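Local atomic coordinates of chromosome partition protein Smc (Pyrococcus yayanosii, PDB entry 5XEI), a protein that probably binds and hydrolyses ATP through its head domain, binds DNA and serves in chromosome condensation and partitioning. Residues Q161-I166 with E370-N375. Sequence-based numbering, arbitrary orientation.
Sequences QLIDEI and EAIAKN
Ile372 reaches from helix 321-383 to meet Ile163 and Ile166 of helix 156-167, and these three buried isoleucines make up the whole contact, which is apolar throughout. One residue before it on segment 370-375, Ala371 rests on Phe440 of helix 424-440, a ring that Ile166 touches as well. The longer arm of Ile372 is extended, with CD1 anti to CA (chi2 171°), which carries CD1 well clear of the backbone to methyls of Ile163 and Ile166, residues about one helical turn apart. Its CD1 meets Ile163 CD1 tip to tip at 3.9 Å. Ile166 offers its short branch: CG2 lies 4.2 Å from the same Ile372 CD1, while its CG1-CD1 arm leads away. With the CA atoms of Ile163 and Ile372 still 9.0 Å apart, the helices are joined by side-chain ends, and only 104 Å² is buried between the segments. Ile372 also touches Ala436 and Ile437 of helix 424-440 and Leu391 of strand 388-393. Ala373 also rests on Leu391, and Asn375 ND2 makes a weak hydrogen bond to Ala436 O. The arrangement is helix-helix packing within the ABC-type ATPase head of an SMC protein, joining the N-terminal part of the head to the long helix that returns from the coiled-coil arm.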
loop_
_atom_site.group_PDB
_atom_site.type_symbol
_atom_site.label_atom_id
_atom_site.label_comp_id
_atom_site.label_asym_id
_atom_site.label_seq_id
_atom_site.Cartn_x
_atom_site.Cartn_y
_atom_site.Cartn_z
ATOM N N GLN A 161 -8.704 -16.348 -1.196
ATOM C CA GLN A 161 -8.403 -15.125 -1.934
ATOM C C GLN A 161 -9.603 -14.581 -2.687
ATOM O O GLN A 161 -9.769 -13.363 -2.805
ATOM C CB GLN A 161 -7.270 -15.386 -2.911
ATOM C CG GLN A 161 -5.968 -15.696 -2.237
ATOM C CD GLN A 161 -6.010 -16.968 -1.422
ATOM O OE1 GLN A 161 -7.052 -17.628 -1.341
ATOM N NE2 GLN A 161 -4.895 -17.292 -0.760
ATOM N N LEU A 162 -10.445 -15.461 -3.219
ATOM C CA LEU A 162 -11.640 -14.968 -3.879
ATOM C C LEU A 162 -12.595 -14.324 -2.880
ATOM O O LEU A 162 -13.259 -13.334 -3.206
ATOM C CB LEU A 162 -12.325 -16.089 -4.651
ATOM C CG LEU A 162 -13.621 -15.603 -5.283
ATOM C CD1 LEU A 162 -13.773 -16.186 -6.632
ATOM C CD2 LEU A 162 -14.791 -16.022 -4.440
ATOM N N ILE A 163 -12.684 -14.862 -1.664
ATOM C CA ILE A 163 -13.494 -14.193 -0.643
ATOM C C ILE A 163 -12.947 -12.794 -0.347
ATOM O O ILE A 163 -13.728 -11.850 -0.155
ATOM C CB ILE A 163 -13.607 -15.056 0.631
ATOM C CG1 ILE A 163 -14.193 -16.421 0.291
ATOM C CG2 ILE A 163 -14.557 -14.416 1.632
ATOM C CD1 ILE A 163 -15.573 -16.345 -0.342
ATOM N N ASP A 164 -11.609 -12.626 -0.321
ATOM C CA ASP A 164 -11.035 -11.285 -0.140
ATOM C C ASP A 164 -11.566 -10.311 -1.176
ATOM O O ASP A 164 -12.081 -9.234 -0.840
ATOM C CB ASP A 164 -9.501 -11.288 -0.222
ATOM C CG ASP A 164 -8.840 -12.199 0.806
ATOM O OD1 ASP A 164 -9.443 -12.440 1.874
ATOM O OD2 ASP A 164 -7.690 -12.645 0.568
ATOM N N GLU A 165 -11.405 -10.665 -2.451
ATOM C CA GLU A 165 -11.996 -9.890 -3.535
ATOM C C GLU A 165 -13.463 -9.548 -3.264
ATOM O O GLU A 165 -13.851 -8.373 -3.263
ATOM C CB GLU A 165 -11.837 -10.670 -4.835
ATOM C CG GLU A 165 -10.375 -10.803 -5.273
ATOM C CD GLU A 165 -10.225 -11.370 -6.674
ATOM O OE1 GLU A 165 -9.256 -12.127 -6.917
ATOM O OE2 GLU A 165 -11.091 -11.063 -7.521
ATOM N N ILE A 166 -14.292 -10.559 -3.000
ATOM C CA ILE A 166 -15.726 -10.316 -2.883
ATOM C C ILE A 166 -16.014 -9.358 -1.728
ATOM O O ILE A 166 -16.843 -8.446 -1.839
ATOM C CB ILE A 166 -16.491 -11.643 -2.717
ATOM C CG1 ILE A 166 -16.238 -12.592 -3.896
ATOM C CG2 ILE A 166 -17.963 -11.373 -2.554
ATOM C CD1 ILE A 166 -16.229 -11.920 -5.241
ATOM N N GLU A 370 -19.345 -14.836 6.556
ATOM C CA GLU A 370 -20.461 -15.500 7.206
ATOM C C GLU A 370 -21.727 -15.415 6.370
ATOM O O GLU A 370 -22.485 -16.393 6.298
ATOM C CB GLU A 370 -20.659 -14.914 8.604
ATOM C CG GLU A 370 -19.627 -15.467 9.603
ATOM C CD GLU A 370 -19.152 -14.460 10.665
ATOM O OE1 GLU A 370 -17.965 -14.546 11.047
ATOM O OE2 GLU A 370 -19.942 -13.604 11.136
ATOM N N ALA A 371 -21.970 -14.273 5.721
ATOM C CA ALA A 371 -23.111 -14.183 4.816
ATOM C C ALA A 371 -23.037 -15.287 3.767
ATOM O O ALA A 371 -23.990 -16.058 3.567
ATOM C CB ALA A 371 -23.159 -12.803 4.149
ATOM N N ILE A 372 -21.881 -15.414 3.121
ATOM C CA ILE A 372 -21.770 -16.403 2.060
ATOM C C ILE A 372 -21.968 -17.809 2.615
ATOM O O ILE A 372 -22.588 -18.666 1.973
ATOM C CB ILE A 372 -20.423 -16.235 1.338
ATOM C CG1 ILE A 372 -20.404 -14.883 0.606
ATOM C CG2 ILE A 372 -20.152 -17.431 0.403
ATOM C CD1 ILE A 372 -19.048 -14.507 0.035
ATOM N N ALA A 373 -21.491 -18.063 3.828
ATOM C CA ALA A 373 -21.631 -19.408 4.374
ATOM C C ALA A 373 -23.086 -19.728 4.702
ATOM O O ALA A 373 -23.534 -20.863 4.513
ATOM C CB ALA A 373 -20.750 -19.570 5.606
ATOM N N LYS A 374 -23.839 -18.758 5.213
ATOM C CA LYS A 374 -25.272 -18.980 5.375
ATOM C C LYS A 374 -25.907 -19.330 4.034
ATOM O O LYS A 374 -26.561 -20.377 3.888
ATOM C CB LYS A 374 -25.924 -17.740 5.991
ATOM C CG LYS A 374 -27.453 -17.737 6.099
ATOM C CD LYS A 374 -27.886 -16.373 6.675
ATOM C CE LYS A 374 -29.321 -15.971 6.330
ATOM N NZ LYS A 374 -29.530 -14.490 6.570
ATOM N N ASN A 375 -25.680 -18.471 3.031
ATOM C CA ASN A 375 -26.174 -18.726 1.686
ATOM C C ASN A 375 -25.787 -20.109 1.210
ATOM O O ASN A 375 -26.628 -20.869 0.722
ATOM C CB ASN A 375 -25.631 -17.678 0.731
ATOM C CG ASN A 375 -26.138 -16.289 1.046
ATOM O OD1 ASN A 375 -27.063 -16.104 1.858
ATOM N ND2 ASN A 375 -25.547 -15.294 0.384
#